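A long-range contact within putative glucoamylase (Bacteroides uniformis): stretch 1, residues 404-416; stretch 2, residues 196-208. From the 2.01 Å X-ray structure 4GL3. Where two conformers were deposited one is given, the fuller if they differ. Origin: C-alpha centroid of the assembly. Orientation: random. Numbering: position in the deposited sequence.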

ATOM      1  N   PRO A 404      -8.321   8.597 -16.819  1.00 30.98           N
ATOM      2  CA  PRO A 404      -9.703   8.531 -17.265  1.00 32.90           C
ATOM      3  C   PRO A 404     -10.420   7.184 -17.058  1.00 30.65           C
ATOM      4  O   PRO A 404     -11.642   7.170 -16.957  1.00 30.78           O
ATOM      5  CB  PRO A 404      -9.612   8.850 -18.761  1.00 32.36           C
ATOM      6  CG  PRO A 404      -8.229   8.467 -19.147  1.00 36.98           C
ATOM      7  CD  PRO A 404      -7.412   8.889 -17.940  1.00 32.52           C
ATOM      8  N   ASP A 405      -9.699   6.075 -17.030  1.00 28.41           N
ATOM      9  CA  ASP A 405     -10.347   4.797 -16.749  1.00 28.33           C
ATOM     10  C   ASP A 405     -10.728   4.708 -15.236  1.00 28.11           C
ATOM     11  O   ASP A 405     -11.798   4.176 -14.892  1.00 26.84           O
ATOM     12  CB  ASP A 405      -9.475   3.612 -17.155  1.00 26.38           C
ATOM     13  CG  ASP A 405      -9.355   3.423 -18.659  1.00 31.02           C
ATOM     14  OD1 ASP A 405     -10.261   3.794 -19.408  1.00 31.04           O
ATOM     15  OD2 ASP A 405      -8.326   2.871 -19.078  1.00 29.72           O
ATOM     16  N   VAL A 406      -9.877   5.245 -14.356  1.00 30.21           N
ATOM     17  CA  VAL A 406     -10.142   5.269 -12.901  1.00 27.03           C
ATOM     18  C   VAL A 406     -11.424   6.099 -12.678  1.00 28.19           C
ATOM     19  O   VAL A 406     -12.361   5.663 -11.999  1.00 29.78           O
ATOM     20  CB  VAL A 406      -8.956   5.806 -12.082  1.00 28.53           C
ATOM     21  CG1 VAL A 406      -9.349   6.064 -10.630  1.00 24.06           C
ATOM     22  CG2 VAL A 406      -7.748   4.864 -12.151  1.00 25.48           C
ATOM     23  N   GLN A 407     -11.519   7.260 -13.306  1.00 29.44           N
ATOM     24  CA  GLN A 407     -12.728   8.054 -13.186  1.00 30.67           C
ATOM     25  C   GLN A 407     -13.968   7.317 -13.695  1.00 32.05           C
ATOM     26  O   GLN A 407     -15.011   7.416 -13.085  1.00 29.64           O
ATOM     27  CB  GLN A 407     -12.598   9.416 -13.873  1.00 31.17           C
ATOM     28  CG  GLN A 407     -11.483  10.253 -13.249  1.00 34.20           C
ATOM     29  CD  GLN A 407     -11.453  11.703 -13.704  1.00 37.89           C
ATOM     30  OE1 GLN A 407     -12.340  12.158 -14.421  1.00 38.84           O
ATOM     31  NE2 GLN A 407     -10.444  12.445 -13.235  1.00 35.00           N
ATOM     32  N   LYS A 408     -13.852   6.581 -14.792  1.00 30.78           N
ATOM     33  CA  LYS A 408     -14.995   5.807 -15.306  1.00 33.27           C
ATOM     34  C   LYS A 408     -15.396   4.732 -14.330  1.00 28.14           C
ATOM     35  O   LYS A 408     -16.569   4.551 -14.088  1.00 29.54           O
ATOM     36  CB  LYS A 408     -14.744   5.173 -16.694  1.00 33.24           C
ATOM     37  CG  LYS A 408     -14.770   6.190 -17.810  1.00 48.25           C
ATOM     38  CD  LYS A 408     -14.250   5.646 -19.141  1.00 58.14           C
ATOM     39  CE  LYS A 408     -14.042   6.781 -20.154  1.00 61.83           C
ATOM     40  NZ  LYS A 408     -13.781   6.240 -21.521  1.00 56.55           N
ATOM     41  N   GLY A 409     -14.422   3.990 -13.815  1.00 25.92           N
ATOM     42  CA  GLY A 409     -14.683   2.959 -12.825  1.00 25.89           C
ATOM     43  C   GLY A 409     -15.407   3.451 -11.569  1.00 28.90           C
ATOM     44  O   GLY A 409     -16.400   2.834 -11.113  1.00 25.88           O
ATOM     45  N   LEU A 410     -14.929   4.552 -11.019  1.00 29.34           N
ATOM     46  CA  LEU A 410     -15.539   5.115  -9.811  1.00 29.00           C
ATOM     47  C   LEU A 410     -16.972   5.505 -10.094  1.00 30.93           C
ATOM     48  O   LEU A 410     -17.833   5.258  -9.269  1.00 33.14           O
ATOM     49  CB  LEU A 410     -14.746   6.306  -9.310  1.00 29.97           C
ATOM     50  CG  LEU A 410     -13.381   6.032  -8.683  1.00 29.44           C
ATOM     51  CD1 LEU A 410     -12.619   7.351  -8.452  1.00 32.32           C
ATOM     52  CD2 LEU A 410     -13.526   5.259  -7.373  1.00 26.74           C
ATOM     53  N   ARG A 411     -17.247   6.117 -11.248  1.00 29.28           N
ATOM     54  CA  ARG A 411     -18.622   6.458 -11.597  0.50 32.96           C
ATOM     55  C   ARG A 411     -19.504   5.221 -11.724  1.00 36.88           C
ATOM     56  O   ARG A 411     -20.611   5.215 -11.227  1.00 34.65           O
ATOM     57  CB  ARG A 411     -18.712   7.256 -12.899  0.50 36.85           C
ATOM     58  CG  ARG A 411     -18.371   8.708 -12.735  0.50 37.79           C
ATOM     59  CD  ARG A 411     -19.027   9.549 -13.814  0.50 43.63           C
ATOM     60  NE  ARG A 411     -18.246  10.749 -14.035  0.50 42.62           N
ATOM     61  CZ  ARG A 411     -18.441  11.887 -13.392  0.50 42.68           C
ATOM     62  NH1 ARG A 411     -19.416  11.996 -12.494  0.50 35.85           N
ATOM     63  NH2 ARG A 411     -17.658  12.920 -13.660  0.50 47.72           N
ATOM     64  N   ARG A 412     -19.008   4.165 -12.384  1.00 32.86           N
ATOM     65  CA  ARG A 412     -19.779   2.921 -12.536  1.00 33.01           C
ATOM     66  C   ARG A 412     -20.208   2.382 -11.169  1.00 29.16           C
ATOM     67  O   ARG A 412     -21.311   1.886 -11.040  1.00 31.60           O
ATOM     68  CB  ARG A 412     -18.965   1.815 -13.268  1.00 32.22           C
ATOM     69  CG  ARG A 412     -18.786   2.069 -14.730  1.00 33.04           C
ATOM     70  CD  ARG A 412     -18.106   0.900 -15.409  1.00 32.85           C
ATOM     71  NE  ARG A 412     -18.996  -0.255 -15.474  1.00 29.13           N
ATOM     72  CZ  ARG A 412     -18.689  -1.485 -15.099  1.00 27.76           C
ATOM     73  NH1 ARG A 412     -17.490  -1.794 -14.651  1.00 27.96           N
ATOM     74  NH2 ARG A 412     -19.605  -2.429 -15.170  1.00 27.40           N
ATOM     75  N   LEU A 413     -19.333   2.487 -10.163  1.00 28.12           N
ATOM     76  CA  LEU A 413     -19.604   1.960  -8.857  1.00 28.64           C
ATOM     77  C   LEU A 413     -20.407   2.920  -7.978  1.00 34.60           C
ATOM     78  O   LEU A 413     -20.701   2.581  -6.863  1.00 35.70           O
ATOM     79  CB  LEU A 413     -18.320   1.525  -8.158  1.00 29.39           C
ATOM     80  CG  LEU A 413     -17.574   0.373  -8.809  1.00 25.61           C
ATOM     81  CD1 LEU A 413     -16.347   0.010  -7.988  1.00 22.99           C
ATOM     82  CD2 LEU A 413     -18.509  -0.809  -9.063  1.00 23.44           C
ATOM     83  N   GLY A 414     -20.797   4.086  -8.497  1.00 33.65           N
ATOM     84  CA  GLY A 414     -21.655   4.989  -7.779  1.00 34.50           C
ATOM     85  C   GLY A 414     -20.917   5.980  -6.906  1.00 33.19           C
ATOM     86  O   GLY A 414     -21.521   6.608  -6.062  1.00 32.57           O
ATOM     87  N   PHE A 415     -19.627   6.170  -7.097  1.00 29.53           N
ATOM     88  CA  PHE A 415     -18.897   7.114  -6.218  1.00 27.83           C
ATOM     89  C   PHE A 415     -19.141   8.559  -6.614  1.00 33.33           C
ATOM     90  O   PHE A 415     -19.385   8.830  -7.778  1.00 33.43           O
ATOM     91  CB  PHE A 415     -17.404   6.924  -6.287  1.00 28.35           C
ATOM     92  CG  PHE A 415     -16.900   5.753  -5.524  1.00 29.26           C
ATOM     93  CD1 PHE A 415     -16.977   4.477  -6.061  1.00 29.58           C
ATOM     94  CD2 PHE A 415     -16.369   5.918  -4.272  1.00 28.94           C
ATOM     95  CE1 PHE A 415     -16.474   3.390  -5.362  1.00 29.53           C
ATOM     96  CE2 PHE A 415     -15.897   4.852  -3.562  1.00 30.55           C
ATOM     97  CZ  PHE A 415     -15.937   3.574  -4.117  1.00 29.71           C
ATOM     98  N   THR A 416     -19.086   9.466  -5.629  1.00 31.77           N
ATOM     99  CA  THR A 416     -18.914  10.907  -5.865  1.00 36.03           C
ATOM    100  C   THR A 416     -17.538  11.301  -5.263  1.00 39.09           C
ATOM    101  O   THR A 416     -17.002  10.633  -4.341  1.00 32.56           O
ATOM    102  CB  THR A 416     -20.023  11.746  -5.217  1.00 36.75           C
ATOM    103  OG1 THR A 416     -20.061  11.405  -3.834  1.00 40.55           O
ATOM    104  CG2 THR A 416     -21.429  11.486  -5.857  1.00 35.61           C
TER
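Stretch 2 (196-208) CHIVYILGASSPT

How does stretch 2 run relative to stretch 1? It forms a helix through Ser-205, then leaves helical geometry at Ser-206 and continues as loop to Thr-208. Its helix crosses helix 404-412 at 104°, close to perpendicular, and the axes approach to 7.5 Å. With so steep a crossing, contact gathers around one point rather than along the helices: the CA atoms of Ser-205 and Gly-409 lie 3.7 Å apart. Away from that point, the early turns of stretch 2 face the loop that follows the helix of stretch 1.

What do those early turns touch? Cys-196 is out of reach. His-197 has a CA-to-CB bond pointing sideways, but in its t rotamer the ring end comes nearer, and NE2 of His-197 lies 3.9 Å from CZ of Phe-415, near the plane of the phenylalanine ring at its edge. Ile-198 and Val-199 make no contact, and Tyr-200 offers mainly its backbone, with its O 4.0 Å from CD1 of Leu-413. Ile-201 is the apolar hub. CD1 of Ile-201 is 3.7 Å from both CE1 of Phe-415 and CD1 of Leu-413, while CG2 of Ile-201 meets CD2 of Leu-410 at 3.8 Å. Phe-415 can join this cluster because the chain turns after the helix of stretch 1 through a Schellman motif, with Gly-414 at positive phi.

Why can the helices come so close at the crossing? Past Leu-202 and Gly-203, Ala-204 and Ser-205 point small side chains toward stretch 1, and Gly-409 has none. CB of Ala-204 packs 3.7 Å from CG of Leu-413, and O of Ala-204 accepts a 2.9 Å hydrogen bond from NH1 of Arg-412, near the guanidinium plane. Ser-205 OG sits 3.3 Å from CA of Gly-409; a CB on that glycine would fall only 1.9 Å from this oxygen. OG of Ser-205 also donates to O of Ile-201 at 2.7 Å, tying the serine side chain back to its own helix.

How does the contact finish beyond the helix? At its end, CB of Ser-205 lies 3.1 Å from O of Asp-405, and a water donates to both O of Ser-205, at 2.8 Å, and OD1 of Asp-405, at 2.9 Å, bridging the two stretches. Ser-206 then points away. Pro-207 returns to the contact, placing CD 3.7 Å from OD2 of Asp-405, and Thr-208 is already out of reach.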

ATOM      1  N   CYS A 196      -8.026  -4.332   0.403  1.00 23.13           N
ATOM      2  CA  CYS A 196      -8.129  -4.659  -1.029  1.00 25.23           C
ATOM      3  C   CYS A 196      -9.145  -3.858  -1.850  1.00 24.47           C
ATOM      4  O   CYS A 196      -9.527  -4.291  -2.918  1.00 23.95           O
ATOM      5  CB  CYS A 196      -8.523  -6.128  -1.118  1.00 23.55           C
ATOM      6  SG  CYS A 196      -7.429  -7.248  -0.260  1.00 24.68           S
ATOM      7  N   HIS A 197      -9.638  -2.735  -1.342  1.00 19.79           N
ATOM      8  CA  HIS A 197     -10.682  -1.956  -2.031  1.00 23.31           C
ATOM      9  C   HIS A 197     -10.349  -1.684  -3.517  1.00 23.89           C
ATOM     10  O   HIS A 197     -11.223  -1.771  -4.438  1.00 22.32           O
ATOM     11  CB  HIS A 197     -10.891  -0.633  -1.266  1.00 23.66           C
ATOM     12  CG  HIS A 197     -12.182   0.063  -1.550  1.00 24.87           C
ATOM     13  ND1 HIS A 197     -12.442   1.332  -1.080  1.00 28.83           N
ATOM     14  CD2 HIS A 197     -13.292  -0.327  -2.228  1.00 23.71           C
ATOM     15  CE1 HIS A 197     -13.661   1.692  -1.453  1.00 30.06           C
ATOM     16  NE2 HIS A 197     -14.206   0.696  -2.132  1.00 27.55           N
ATOM     17  N   ILE A 198      -9.075  -1.382  -3.743  1.00 23.56           N
ATOM     18  CA  ILE A 198      -8.579  -0.954  -5.046  1.00 25.76           C
ATOM     19  C   ILE A 198      -8.718  -2.044  -6.107  1.00 21.57           C
ATOM     20  O   ILE A 198      -8.789  -1.741  -7.320  1.00 22.15           O
ATOM     21  CB  ILE A 198      -7.087  -0.469  -4.959  1.00 29.72           C
ATOM     22  CG1 ILE A 198      -6.678   0.324  -6.186  1.00 35.48           C
ATOM     23  CG2 ILE A 198      -6.110  -1.628  -4.820  1.00 22.00           C
ATOM     24  CD1 ILE A 198      -7.163   1.724  -6.185  1.00 36.98           C
ATOM     25  N   VAL A 199      -8.736  -3.304  -5.679  1.00 22.56           N
ATOM     26  CA  VAL A 199      -8.953  -4.376  -6.612  1.00 22.84           C
ATOM     27  C   VAL A 199     -10.305  -4.246  -7.330  1.00 21.83           C
ATOM     28  O   VAL A 199     -10.391  -4.464  -8.543  1.00 23.67           O
ATOM     29  CB  VAL A 199      -8.846  -5.777  -5.922  1.00 24.23           C
ATOM     30  CG1 VAL A 199      -8.987  -6.888  -6.974  1.00 21.78           C
ATOM     31  CG2 VAL A 199      -7.516  -5.881  -5.165  1.00 19.89           C
ATOM     32  N   TYR A 200     -11.354  -3.902  -6.581  1.00 23.32           N
ATOM     33  CA  TYR A 200     -12.689  -3.727  -7.164  1.00 23.58           C
ATOM     34  C   TYR A 200     -12.779  -2.462  -7.995  1.00 23.73           C
ATOM     35  O   TYR A 200     -13.408  -2.479  -9.059  1.00 21.95           O
ATOM     36  CB  TYR A 200     -13.777  -3.722  -6.091  1.00 21.52           C
ATOM     37  CG  TYR A 200     -14.062  -5.115  -5.568  1.00 23.23           C
ATOM     38  CD1 TYR A 200     -13.272  -5.691  -4.551  1.00 20.64           C
ATOM     39  CD2 TYR A 200     -15.075  -5.896  -6.123  1.00 23.08           C
ATOM     40  CE1 TYR A 200     -13.503  -6.999  -4.109  1.00 23.57           C
ATOM     41  CE2 TYR A 200     -15.305  -7.203  -5.679  1.00 22.29           C
ATOM     42  CZ  TYR A 200     -14.528  -7.758  -4.685  1.00 23.69           C
ATOM     43  OH  TYR A 200     -14.797  -9.069  -4.245  1.00 21.72           O
ATOM     44  N   ILE A 201     -12.139  -1.377  -7.534  1.00 23.23           N
ATOM     45  CA  ILE A 201     -12.125  -0.125  -8.309  1.00 22.53           C
ATOM     46  C   ILE A 201     -11.416  -0.331  -9.661  1.00 21.70           C
ATOM     47  O   ILE A 201     -11.942   0.074 -10.675  1.00 23.70           O
ATOM     48  CB  ILE A 201     -11.425   1.051  -7.557  1.00 25.31           C
ATOM     49  CG1 ILE A 201     -12.009   1.323  -6.162  1.00 30.77           C
ATOM     50  CG2 ILE A 201     -11.377   2.314  -8.404  1.00 23.95           C
ATOM     51  CD1 ILE A 201     -13.465   1.321  -6.089  1.00 30.24           C
ATOM     52  N   LEU A 202     -10.238  -0.977  -9.670  1.00 23.35           N
ATOM     53  CA  LEU A 202      -9.540  -1.239 -10.936  1.00 24.73           C
ATOM     54  C   LEU A 202     -10.349  -2.211 -11.806  1.00 23.94           C
ATOM     55  O   LEU A 202     -10.480  -2.020 -13.033  1.00 24.14           O
ATOM     56  CB  LEU A 202      -8.128  -1.771 -10.701  1.00 25.38           C
ATOM     57  CG  LEU A 202      -7.121  -0.788 -10.037  1.00 25.87           C
ATOM     58  CD1 LEU A 202      -5.773  -1.429  -9.724  1.00 23.28           C
ATOM     59  CD2 LEU A 202      -6.952   0.432 -10.916  1.00 25.96           C
ATOM     60  N   GLY A 203     -10.899  -3.246 -11.194  1.00 24.34           N
ATOM     61  CA  GLY A 203     -11.790  -4.177 -11.940  1.00 22.72           C
ATOM     62  C   GLY A 203     -12.921  -3.434 -12.642  1.00 23.89           C
ATOM     63  O   GLY A 203     -13.273  -3.746 -13.772  1.00 23.60           O
ATOM     64  N   ALA A 204     -13.509  -2.448 -11.975  1.00 20.69           N
ATOM     65  CA  ALA A 204     -14.634  -1.684 -12.531  1.00 23.36           C
ATOM     66  C   ALA A 204     -14.151  -0.722 -13.608  1.00 23.32           C
ATOM     67  O   ALA A 204     -14.947  -0.341 -14.483  1.00 23.53           O
ATOM     68  CB  ALA A 204     -15.371  -0.890 -11.438  1.00 24.06           C
ATOM     69  N   SER A 205     -12.875  -0.324 -13.507  1.00 24.57           N
ATOM     70  CA  SER A 205     -12.261   0.684 -14.396  1.00 26.61           C
ATOM     71  C   SER A 205     -11.709   0.120 -15.709  1.00 27.10           C
ATOM     72  O   SER A 205     -11.439   0.868 -16.649  1.00 24.09           O
ATOM     73  CB  SER A 205     -11.108   1.408 -13.678  1.00 24.54           C
ATOM     74  OG  SER A 205     -11.511   2.021 -12.461  1.00 28.58           O
ATOM     75  N   SER A 206     -11.524  -1.188 -15.780  1.00 26.04           N
ATOM     76  CA  SER A 206     -10.878  -1.817 -16.959  1.00 23.43           C
ATOM     77  C   SER A 206     -11.572  -1.501 -18.269  1.00 25.67           C
ATOM     78  O   SER A 206     -12.807  -1.638 -18.370  1.00 25.87           O
ATOM     79  CB  SER A 206     -10.829  -3.346 -16.795  1.00 21.68           C
ATOM     80  OG  SER A 206     -10.160  -3.957 -17.896  1.00 24.24           O
ATOM     81  N   PRO A 207     -10.806  -1.074 -19.292  1.00 24.08           N
ATOM     82  CA  PRO A 207     -11.412  -0.864 -20.595  1.00 27.88           C
ATOM     83  C   PRO A 207     -11.638  -2.167 -21.369  1.00 25.93           C
ATOM     84  O   PRO A 207     -12.277  -2.141 -22.403  1.00 27.95           O
ATOM     85  CB  PRO A 207     -10.365  -0.014 -21.330  1.00 30.69           C
ATOM     86  CG  PRO A 207      -9.066  -0.484 -20.740  1.00 26.61           C
ATOM     87  CD  PRO A 207      -9.396  -0.635 -19.283  1.00 26.83           C
ATOM     88  N   THR A 208     -11.118  -3.289 -20.876  1.00 25.26           N
ATOM     89  CA  THR A 208     -11.052  -4.505 -21.668  1.00 26.55           C
ATOM     90  C   THR A 208     -11.648  -5.715 -20.977  1.00 25.11           C
ATOM     91  O   THR A 208     -12.260  -6.509 -21.626  1.00 26.80           O
ATOM     92  CB  THR A 208      -9.579  -4.805 -21.987  1.00 27.77           C
ATOM     93  OG1 THR A 208      -8.813  -4.579 -20.797  1.00 22.42           O
ATOM     94  CG2 THR A 208      -9.058  -3.861 -23.138  1.00 25.06           C
TER
HETATM   95  O   HOH W   1     -12.613   2.321 -18.689  1.00 34.17           O